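Local atomic coordinates of aromatic-L-amino-acid decarboxylase (Catharanthus roseus, PDB entry 6EEW), a protein that catalyses the pyridoxal 5'-phosphate-dependent decarboxylation of L-tryptophan to tryptamine and of 5-hydroxy-L-tryptophan to serotonin, working as a homodimer. Residues A[71-74]-A[75-78]; A[298-301]-A[302-305]; A[459-463]-A[464-468]. All coordinates share one frame; numbering follows the deposited sequence.

Interaction 1: A[71-74]-A[75-78]; sequences PEPL and DDIM
Leu74 meets Met78 one helical turn on, and the isobutyl group is easiest to follow outward from the backbone. Its CB lies next to the backbone N of Asp75 simply because the two residues adjoin. CG then swings clear of its own backbone N and lies beside the carbonyl carbon (chi1 -178°), which carries it forward along the helix to 4.0 Å from Met78 CG. From there the branch CD1 stays near that same methylene, at 4.1 Å, and also comes within 4.3 Å of Ile77 CB. The methionine is bent at chi2 and chi3, and its CG also lies 3.2 Å from Leu74 O. That carbonyl oxygen accepts a hydrogen bond from Met78 N at 2.9 Å; the bond is nearly straight, with an N-H...O angle of 172°.

At the very start of the helix the bonding is weaker: Pro73 O takes two weak bonds, from Asp76 N and from Ile77 N. The Asp76 side chain folds back toward the proline ring, its OD2 3.2 Å from Pro73 CG. Glu72 OE2 and Asp76 OD2 are 5.3 Å apart, two like charges that probably tolerate each other because Arg383 of the second subunit pairs with Glu72 and packs on Asp76. Asp75 turns instead to Arg33 of its own chain, while Leu111 of the second subunit packs on Leu74. The whole is the N-terminal first turn of helix 74-85, with Pro73 in the N-cap position, set into the dimer interface of this group II decarboxylase.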
ATOM      1  N   PRO A  71      17.062  10.318 -23.462  1.00 61.16           N
ATOM      2  CA  PRO A  71      17.480   9.354 -22.447  1.00 58.11           C
ATOM      3  C   PRO A  71      18.858   9.673 -21.896  1.00 60.64           C
ATOM      4  O   PRO A  71      19.726  10.206 -22.589  1.00 58.94           O
ATOM      5  CB  PRO A  71      17.502   8.030 -23.213  1.00 62.17           C
ATOM      6  CG  PRO A  71      17.694   8.421 -24.635  1.00 59.53           C
ATOM      7  CD  PRO A  71      16.994   9.724 -24.806  1.00 63.19           C
ATOM      8  N   GLU A  72      19.062   9.300 -20.635  1.00 68.25           N
ATOM      9  CA  GLU A  72      20.355   9.439 -19.987  1.00 71.66           C
ATOM     10  C   GLU A  72      20.978   8.064 -19.779  1.00 72.91           C
ATOM     11  O   GLU A  72      20.267   7.083 -19.544  1.00 72.25           O
ATOM     12  CB  GLU A  72      20.240  10.156 -18.635  1.00 71.93           C
ATOM     13  CG  GLU A  72      19.997  11.656 -18.762  1.00 75.80           C
ATOM     14  CD  GLU A  72      19.901  12.366 -17.419  1.00 78.10           C
ATOM     15  OE1 GLU A  72      18.815  12.346 -16.807  1.00 75.80           O
ATOM     16  OE2 GLU A  72      20.914  12.955 -16.979  1.00 80.09           O
ATOM     17  N   PRO A  73      22.301   7.953 -19.864  1.00 74.40           N
ATOM     18  CA  PRO A  73      22.936   6.637 -19.725  1.00 74.55           C
ATOM     19  C   PRO A  73      22.888   6.138 -18.290  1.00 70.66           C
ATOM     20  O   PRO A  73      22.926   6.913 -17.330  1.00 68.79           O
ATOM     21  CB  PRO A  73      24.377   6.882 -20.192  1.00 79.92           C
ATOM     22  CG  PRO A  73      24.600   8.353 -19.999  1.00 79.26           C
ATOM     23  CD  PRO A  73      23.266   9.023 -20.177  1.00 75.56           C
ATOM     24  N   LEU A  74      22.746   4.821 -18.145  1.00 69.23           N
ATOM     25  CA  LEU A  74      22.608   4.267 -16.803  1.00 70.01           C
ATOM     26  C   LEU A  74      23.836   4.559 -15.951  1.00 66.63           C
ATOM     27  O   LEU A  74      23.710   4.728 -14.737  1.00 66.12           O
ATOM     28  CB  LEU A  74      22.331   2.763 -16.867  1.00 71.13           C
ATOM     29  CG  LEU A  74      22.103   2.035 -15.543  1.00 67.76           C
ATOM     30  CD1 LEU A  74      20.960   2.665 -14.804  1.00 64.89           C
ATOM     31  CD2 LEU A  74      21.789   0.578 -15.796  1.00 68.89           C
ATOM     32  N   ASP A  75      25.020   4.665 -16.570  1.00 69.67           N
ATOM     33  CA  ASP A  75      26.236   4.979 -15.821  1.00 74.29           C
ATOM     34  C   ASP A  75      26.110   6.304 -15.084  1.00 71.94           C
ATOM     35  O   ASP A  75      26.490   6.413 -13.911  1.00 72.32           O
ATOM     36  CB  ASP A  75      27.440   5.019 -16.762  1.00 82.41           C
ATOM     37  CG  ASP A  75      27.795   3.657 -17.320  1.00 92.30           C
ATOM     38  OD1 ASP A  75      27.218   2.655 -16.850  1.00 94.65           O
ATOM     39  OD2 ASP A  75      28.635   3.591 -18.248  1.00 98.92           O
ATOM     40  N   ASP A  76      25.578   7.329 -15.754  1.00 72.09           N
ATOM     41  CA  ASP A  76      25.398   8.616 -15.090  1.00 76.37           C
ATOM     42  C   ASP A  76      24.434   8.496 -13.916  1.00 72.74           C
ATOM     43  O   ASP A  76      24.668   9.070 -12.845  1.00 72.38           O
ATOM     44  CB  ASP A  76      24.895   9.658 -16.090  1.00 80.62           C
ATOM     45  CG  ASP A  76      25.940  10.035 -17.127  1.00 87.39           C
ATOM     46  OD1 ASP A  76      27.121   9.655 -16.958  1.00 90.80           O
ATOM     47  OD2 ASP A  76      25.579  10.716 -18.113  1.00 88.28           O
ATOM     48  N   ILE A  77      23.357   7.727 -14.092  1.00 67.73           N
ATOM     49  CA  ILE A  77      22.358   7.577 -13.042  1.00 61.80           C
ATOM     50  C   ILE A  77      22.960   6.881 -11.832  1.00 66.01           C
ATOM     51  O   ILE A  77      22.746   7.290 -10.687  1.00 65.44           O
ATOM     52  CB  ILE A  77      21.141   6.805 -13.575  1.00 66.51           C
ATOM     53  CG1 ILE A  77      20.528   7.537 -14.774  1.00 71.57           C
ATOM     54  CG2 ILE A  77      20.128   6.597 -12.452  1.00 67.23           C
ATOM     55  CD1 ILE A  77      19.319   6.840 -15.356  1.00 72.20           C
ATOM     56  N   MET A  78      23.684   5.787 -12.064  1.00 72.14           N
ATOM     57  CA  MET A  78      24.331   5.076 -10.970  1.00 69.27           C
ATOM     58  C   MET A  78      25.316   5.984 -10.250  1.00 71.03           C
ATOM     59  O   MET A  78      25.403   5.972  -9.012  1.00 75.05           O
ATOM     60  CB  MET A  78      25.030   3.836 -11.511  1.00 72.19           C
ATOM     61  CG  MET A  78      24.079   2.830 -12.131  1.00 76.32           C
ATOM     62  SD  MET A  78      22.991   2.075 -10.906  1.00 76.89           S
ATOM     63  CE  MET A  78      21.787   3.372 -10.668  1.00 73.75           C
TER

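Interaction 2: A[298-301]-A[302-305]; sequences PEFR and HYLD
Arg301 lays its guanidinium over the side chain of Leu304, the two crossing at about a right angle. Leu304 CB lies 3.6 Å from the guanidinium plane, offset toward the rim, and is 3.7 Å from NH1. The arginine reaches this place because its chain bends at chi2 (53°), after which CD and NE run past Leu304 CB and CD1. At the edge of the same flat group, in its plane, sits Asp305 OD1, but the salt bridge to NH1 is long at 3.7 Å and the guanidinium and carboxylate planes are 63° apart. The other two nitrogens have partners outside the turn: NE donates to the carbonyl of Leu147 and NH2 to that of Lys148. With an alanine here, those two carbonyls would probably lose their donors, Asp305 its weak, distant pairing with NH1, and Leu304 the flat group lying across it.

His302 takes the crowded position between its backbone N and carbonyl carbon (chi1 66°), and from there the imidazole doubles back along the chain. Glu299 O lies in the ring plane, 3.4 Å from CD2, and a water in that plane links the same oxygen to NE2, 3.0 Å from the nitrogen. On the Tyr303 ring, His302 CE1 stands over the centre. Phe300 and Tyr303 run side by side, meeting at Phe300 CD1 and Tyr303 CE2; Val398 of helix 375-409 packs on the first and Phe422 meets the second.

Behind these side chains the backbone closes i to i+3, with Tyr303 N bonded to Phe300 O at 3.0 Å and Leu304 N to Arg301 O at 2.9 Å. Such bonds are the signature of a 3-10 turn, which here carries the short, weakly bonded helix at about 298-301 into the loop before strand 312-315.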
ATOM      1  N   PRO A 298       7.604 -19.752  22.087  1.00 54.80           N
ATOM      2  CA  PRO A 298       6.761 -20.127  23.234  1.00 56.90           C
ATOM      3  C   PRO A 298       6.915 -19.228  24.450  1.00 53.69           C
ATOM      4  O   PRO A 298       5.900 -18.883  25.069  1.00 52.37           O
ATOM      5  CB  PRO A 298       7.210 -21.567  23.524  1.00 52.34           C
ATOM      6  CG  PRO A 298       8.551 -21.706  22.857  1.00 48.71           C
ATOM      7  CD  PRO A 298       8.467 -20.859  21.643  1.00 49.55           C
ATOM      8  N   GLU A 299       8.130 -18.761  24.759  1.00 49.68           N
ATOM      9  CA  GLU A 299       8.300 -17.927  25.946  1.00 47.37           C
ATOM     10  C   GLU A 299       7.690 -16.547  25.781  1.00 51.57           C
ATOM     11  O   GLU A 299       7.738 -15.748  26.722  1.00 48.62           O
ATOM     12  CB  GLU A 299       9.776 -17.795  26.323  1.00 47.18           C
ATOM     13  CG  GLU A 299      10.623 -16.990  25.371  1.00 50.10           C
ATOM     14  CD  GLU A 299      11.182 -17.829  24.249  1.00 50.96           C
ATOM     15  OE1 GLU A 299      10.527 -18.840  23.890  1.00 49.73           O
ATOM     16  OE2 GLU A 299      12.282 -17.489  23.749  1.00 50.12           O
ATOM     17  N   PHE A 300       7.207 -16.208  24.593  1.00 53.69           N
ATOM     18  CA  PHE A 300       6.447 -14.986  24.426  1.00 49.94           C
ATOM     19  C   PHE A 300       4.974 -15.227  24.157  1.00 51.69           C
ATOM     20  O   PHE A 300       4.186 -14.274  24.196  1.00 58.68           O
ATOM     21  CB  PHE A 300       7.024 -14.150  23.291  1.00 46.71           C
ATOM     22  CG  PHE A 300       8.354 -13.570  23.605  1.00 44.89           C
ATOM     23  CD1 PHE A 300       8.453 -12.435  24.380  1.00 49.16           C
ATOM     24  CD2 PHE A 300       9.501 -14.123  23.074  1.00 41.07           C
ATOM     25  CE1 PHE A 300       9.678 -11.877  24.645  1.00 39.42           C
ATOM     26  CE2 PHE A 300      10.728 -13.575  23.341  1.00 38.44           C
ATOM     27  CZ  PHE A 300      10.815 -12.449  24.131  1.00 44.67           C
ATOM     28  N   ARG A 301       4.567 -16.468  23.906  1.00 52.64           N
ATOM     29  CA  ARG A 301       3.196 -16.652  23.458  1.00 53.03           C
ATOM     30  C   ARG A 301       2.194 -16.269  24.537  1.00 55.16           C
ATOM     31  O   ARG A 301       1.026 -16.033  24.211  1.00 50.86           O
ATOM     32  CB  ARG A 301       2.989 -18.093  22.980  1.00 43.90           C
ATOM     33  CG  ARG A 301       1.559 -18.421  22.547  1.00 38.99           C
ATOM     34  CD  ARG A 301       1.003 -17.436  21.515  1.00 39.64           C
ATOM     35  NE  ARG A 301      -0.296 -17.903  21.024  1.00 44.24           N
ATOM     36  CZ  ARG A 301      -1.368 -18.032  21.804  1.00 51.40           C
ATOM     37  NH1 ARG A 301      -1.285 -17.749  23.106  1.00 38.83           N
ATOM     38  NH2 ARG A 301      -2.514 -18.467  21.291  1.00 47.87           N
ATOM     39  N   HIS A 302       2.627 -16.176  25.807  1.00 54.11           N
ATOM     40  CA  HIS A 302       1.713 -15.773  26.871  1.00 52.71           C
ATOM     41  C   HIS A 302       1.122 -14.395  26.601  1.00 55.68           C
ATOM     42  O   HIS A 302       0.016 -14.091  27.063  1.00 53.25           O
ATOM     43  CB  HIS A 302       2.422 -15.771  28.232  1.00 52.77           C
ATOM     44  CG  HIS A 302       3.496 -14.734  28.356  1.00 51.91           C
ATOM     45  ND1 HIS A 302       3.241 -13.457  28.811  1.00 51.06           N
ATOM     46  CD2 HIS A 302       4.813 -14.764  28.046  1.00 48.31           C
ATOM     47  CE1 HIS A 302       4.358 -12.754  28.805  1.00 46.68           C
ATOM     48  NE2 HIS A 302       5.329 -13.523  28.343  1.00 48.66           N
ATOM     49  N   TYR A 303       1.822 -13.553  25.840  1.00 57.70           N
ATOM     50  CA  TYR A 303       1.277 -12.233  25.563  1.00 50.33           C
ATOM     51  C   TYR A 303      -0.022 -12.296  24.767  1.00 51.79           C
ATOM     52  O   TYR A 303      -0.753 -11.305  24.721  1.00 39.97           O
ATOM     53  CB  TYR A 303       2.297 -11.370  24.841  1.00 48.08           C
ATOM     54  CG  TYR A 303       3.303 -10.732  25.769  1.00 42.94           C
ATOM     55  CD1 TYR A 303       2.903  -9.880  26.775  1.00 41.23           C
ATOM     56  CD2 TYR A 303       4.669 -10.959  25.608  1.00 46.60           C
ATOM     57  CE1 TYR A 303       3.820  -9.278  27.617  1.00 43.48           C
ATOM     58  CE2 TYR A 303       5.598 -10.352  26.425  1.00 43.60           C
ATOM     59  CZ  TYR A 303       5.170  -9.515  27.435  1.00 48.08           C
ATOM     60  OH  TYR A 303       6.091  -8.915  28.267  1.00 47.35           O
ATOM     61  N   LEU A 304      -0.300 -13.407  24.091  1.00 57.49           N
ATOM     62  CA  LEU A 304      -1.555 -13.561  23.370  1.00 55.54           C
ATOM     63  C   LEU A 304      -2.588 -14.376  24.135  1.00 55.93           C
ATOM     64  O   LEU A 304      -3.599 -14.765  23.547  1.00 57.02           O
ATOM     65  CB  LEU A 304      -1.318 -14.202  22.001  1.00 49.06           C
ATOM     66  CG  LEU A 304      -0.552 -13.349  20.996  1.00 47.94           C
ATOM     67  CD1 LEU A 304      -0.357 -14.109  19.700  1.00 47.56           C
ATOM     68  CD2 LEU A 304      -1.263 -12.033  20.740  1.00 53.14           C
ATOM     69  N   ASP A 305      -2.353 -14.679  25.411  1.00 56.59           N
ATOM     70  CA  ASP A 305      -3.376 -15.390  26.164  1.00 55.70           C
ATOM     71  C   ASP A 305      -4.664 -14.578  26.132  1.00 51.25           C
ATOM     72  O   ASP A 305      -4.659 -13.380  26.429  1.00 44.23           O
ATOM     73  CB  ASP A 305      -2.927 -15.638  27.611  1.00 56.84           C
ATOM     74  CG  ASP A 305      -1.903 -16.771  27.738  1.00 64.45           C
ATOM     75  OD1 ASP A 305      -1.652 -17.494  26.746  1.00 65.84           O
ATOM     76  OD2 ASP A 305      -1.354 -16.936  28.851  1.00 67.64           O
TER
HETATM   77  O   HOH W   1       8.297 -12.888  28.070  1.00 36.76           O

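Interaction 3: A[459-463]-A[464-468]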
ATOM      1  N   HIS A 459      15.132   8.987  20.850  1.00 67.66           N
ATOM      2  CA  HIS A 459      14.756   9.219  22.229  1.00 62.94           C
ATOM      3  C   HIS A 459      13.256   9.018  22.354  1.00 60.65           C
ATOM      4  O   HIS A 459      12.561   8.736  21.374  1.00 60.50           O
ATOM      5  CB  HIS A 459      15.152  10.635  22.657  1.00 61.92           C
ATOM      6  CG  HIS A 459      14.245  11.698  22.118  1.00 62.64           C
ATOM      7  ND1 HIS A 459      13.167  12.187  22.825  1.00 63.36           N
ATOM      8  CD2 HIS A 459      14.237  12.347  20.930  1.00 61.59           C
ATOM      9  CE1 HIS A 459      12.546  13.101  22.104  1.00 59.79           C
ATOM     10  NE2 HIS A 459      13.173  13.215  20.949  1.00 59.89           N
ATOM     11  N   THR A 460      12.765   9.121  23.581  1.00 59.37           N
ATOM     12  CA  THR A 460      11.335   9.242  23.793  1.00 59.62           C
ATOM     13  C   THR A 460      11.093   9.964  25.105  1.00 63.45           C
ATOM     14  O   THR A 460      11.981  10.074  25.955  1.00 64.94           O
ATOM     15  CB  THR A 460      10.631   7.888  23.785  1.00 61.02           C
ATOM     16  OG1 THR A 460       9.209   8.094  23.809  1.00 64.44           O
ATOM     17  CG2 THR A 460      11.066   7.053  24.988  1.00 59.15           C
ATOM     18  N   ILE A 461       9.893  10.522  25.219  1.00 66.07           N
ATOM     19  CA  ILE A 461       9.383  11.095  26.456  1.00 67.48           C
ATOM     20  C   ILE A 461       8.178  10.269  26.853  1.00 64.71           C
ATOM     21  O   ILE A 461       7.201  10.189  26.095  1.00 61.67           O
ATOM     22  CB  ILE A 461       8.997  12.574  26.310  1.00 71.34           C
ATOM     23  CG1 ILE A 461      10.194  13.408  25.853  1.00 70.11           C
ATOM     24  CG2 ILE A 461       8.449  13.097  27.641  1.00 76.72           C
ATOM     25  CD1 ILE A 461      11.234  13.565  26.922  1.00 74.04           C
ATOM     26  N   VAL A 462       8.251   9.644  28.024  1.00 61.11           N
ATOM     27  CA  VAL A 462       7.135   8.877  28.563  1.00 61.06           C
ATOM     28  C   VAL A 462       6.981   9.239  30.031  1.00 62.14           C
ATOM     29  O   VAL A 462       7.962   9.250  30.780  1.00 69.64           O
ATOM     30  CB  VAL A 462       7.338   7.357  28.387  1.00 60.34           C
ATOM     31  CG1 VAL A 462       6.278   6.580  29.154  1.00 60.57           C
ATOM     32  CG2 VAL A 462       7.266   6.993  26.923  1.00 58.43           C
ATOM     33  N   GLY A 463       5.749   9.524  30.437  1.00 59.42           N
ATOM     34  CA  GLY A 463       5.502   9.918  31.820  1.00 61.26           C
ATOM     35  C   GLY A 463       6.363  11.067  32.286  1.00 63.34           C
ATOM     36  O   GLY A 463       6.828  11.066  33.432  1.00 68.63           O
ATOM     37  N   GLY A 464       6.600  12.051  31.423  1.00 61.23           N
ATOM     38  CA  GLY A 464       7.440  13.165  31.814  1.00 61.19           C
ATOM     39  C   GLY A 464       8.910  12.844  31.931  1.00 57.31           C
ATOM     40  O   GLY A 464       9.671  13.656  32.463  1.00 61.04           O
ATOM     41  N   ILE A 465       9.329  11.669  31.483  1.00 54.53           N
ATOM     42  CA  ILE A 465      10.705  11.216  31.614  1.00 59.21           C
ATOM     43  C   ILE A 465      11.300  11.139  30.219  1.00 66.59           C
ATOM     44  O   ILE A 465      10.739  10.472  29.338  1.00 67.32           O
ATOM     45  CB  ILE A 465      10.774   9.851  32.316  1.00 61.02           C
ATOM     46  CG1 ILE A 465      10.125   9.938  33.701  1.00 63.94           C
ATOM     47  CG2 ILE A 465      12.217   9.372  32.413  1.00 65.29           C
ATOM     48  CD1 ILE A 465      10.047   8.616  34.423  1.00 72.22           C
ATOM     49  N   TYR A 466      12.426  11.824  30.019  1.00 71.76           N
ATOM     50  CA  TYR A 466      13.187  11.752  28.780  1.00 70.01           C
ATOM     51  C   TYR A 466      14.143  10.569  28.875  1.00 68.72           C
ATOM     52  O   TYR A 466      14.868  10.425  29.864  1.00 66.85           O
ATOM     53  CB  TYR A 466      13.959  13.054  28.543  1.00 70.99           C
ATOM     54  CG  TYR A 466      14.752  13.121  27.242  1.00 69.56           C
ATOM     55  CD1 TYR A 466      15.993  12.514  27.115  1.00 68.20           C
ATOM     56  CD2 TYR A 466      14.254  13.818  26.145  1.00 69.71           C
ATOM     57  CE1 TYR A 466      16.710  12.590  25.925  1.00 71.40           C
ATOM     58  CE2 TYR A 466      14.955  13.897  24.958  1.00 70.22           C
ATOM     59  CZ  TYR A 466      16.182  13.283  24.849  1.00 73.79           C
ATOM     60  OH  TYR A 466      16.875  13.372  23.660  1.00 77.86           O
ATOM     61  N   MET A 467      14.131   9.717  27.857  1.00 65.44           N
ATOM     62  CA  MET A 467      14.967   8.529  27.861  1.00 59.27           C
ATOM     63  C   MET A 467      15.490   8.246  26.459  1.00 59.43           C
ATOM     64  O   MET A 467      14.886   8.645  25.456  1.00 56.26           O
ATOM     65  CB  MET A 467      14.175   7.332  28.396  1.00 56.40           C
ATOM     66  CG  MET A 467      13.081   6.842  27.474  1.00 53.79           C
ATOM     67  SD  MET A 467      11.810   5.957  28.396  1.00 64.84           S
ATOM     68  CE  MET A 467      11.064   7.318  29.295  1.00 65.50           C
ATOM     69  N   LEU A 468      16.657   7.609  26.407  1.00 55.49           N
ATOM     70  CA  LEU A 468      17.227   7.072  25.182  1.00 53.57           C
ATOM     71  C   LEU A 468      16.684   5.669  24.948  1.00 56.21           C
ATOM     72  O   LEU A 468      16.325   4.962  25.894  1.00 65.87           O
ATOM     73  CB  LEU A 468      18.753   7.032  25.278  1.00 58.02           C
ATOM     74  CG  LEU A 468      19.540   8.350  25.264  1.00 61.41           C
ATOM     75  CD1 LEU A 468      19.182   9.271  26.419  1.00 59.70           C
ATOM     76  CD2 LEU A 468      21.026   8.033  25.290  1.00 63.36           C
TER
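Strands 459-462 and 465-468 run antiparallel at 153°, joined through a type I' turn from Val462 to Ile465 into a tight beta hairpin at the edge of the chain's four-stranded antiparallel sheet. Thr460 and Met467 form one hydrogen-bonded pair, Val462 and Ile465 the other. In the first, Thr460 N to Met467 O and Met467 N to Thr460 O both measure 2.9 Å; in the second, Ile465 N approaches from above the carbonyl plane of Val462, as the turn closes. Gly463 and Gly464 fill the two turn positions with positive phi.

On the face bearing His459, Ile461 and Tyr466, the imidazole and phenol planes are only 11° apart but slid past one another, with centroids 4.8 Å apart, so they barely overlap. His459 ND1 comes 3.3 Å from Tyr466 CE2. Tyr466 also has a cation-pi partner in Lys443 of helix 438-451, which packs along this face.

Turned the other way, Thr460 and Met467 lie side by side, and Val462 packs against loop residues including Phe231 and Thr264. Thr460 OG1 makes a weak hydrogen bond to Ser263, next to the probable cofactor-binding Thr262. The methionine, its CG wedged between backbone N and carbonyl carbon (chi1 70°), bends at chi3 to bring its CE 3.8 Å from Val462 CB.

How the interactions relate
The three contacts follow one another along the chain and do not touch. Interaction 1 lies farthest out, its centre about 35 Å from the chain centre, and is the one of the three that meets the second subunit. Interaction 2 sits on the opposite side of that centre, about 51 Å from interaction 1 between centres. Interactions 2 and 3 are closer neighbours, with nearest atoms about 16 Å apart. Only interaction 3 approaches the catalytic pocket: the Thr460 side chain is about 8 Å from a bound tryptophan and a similar distance from the side chain of His203, which binds L-tryptophan. Interactions 1 and 2 lie away from the annotated sites.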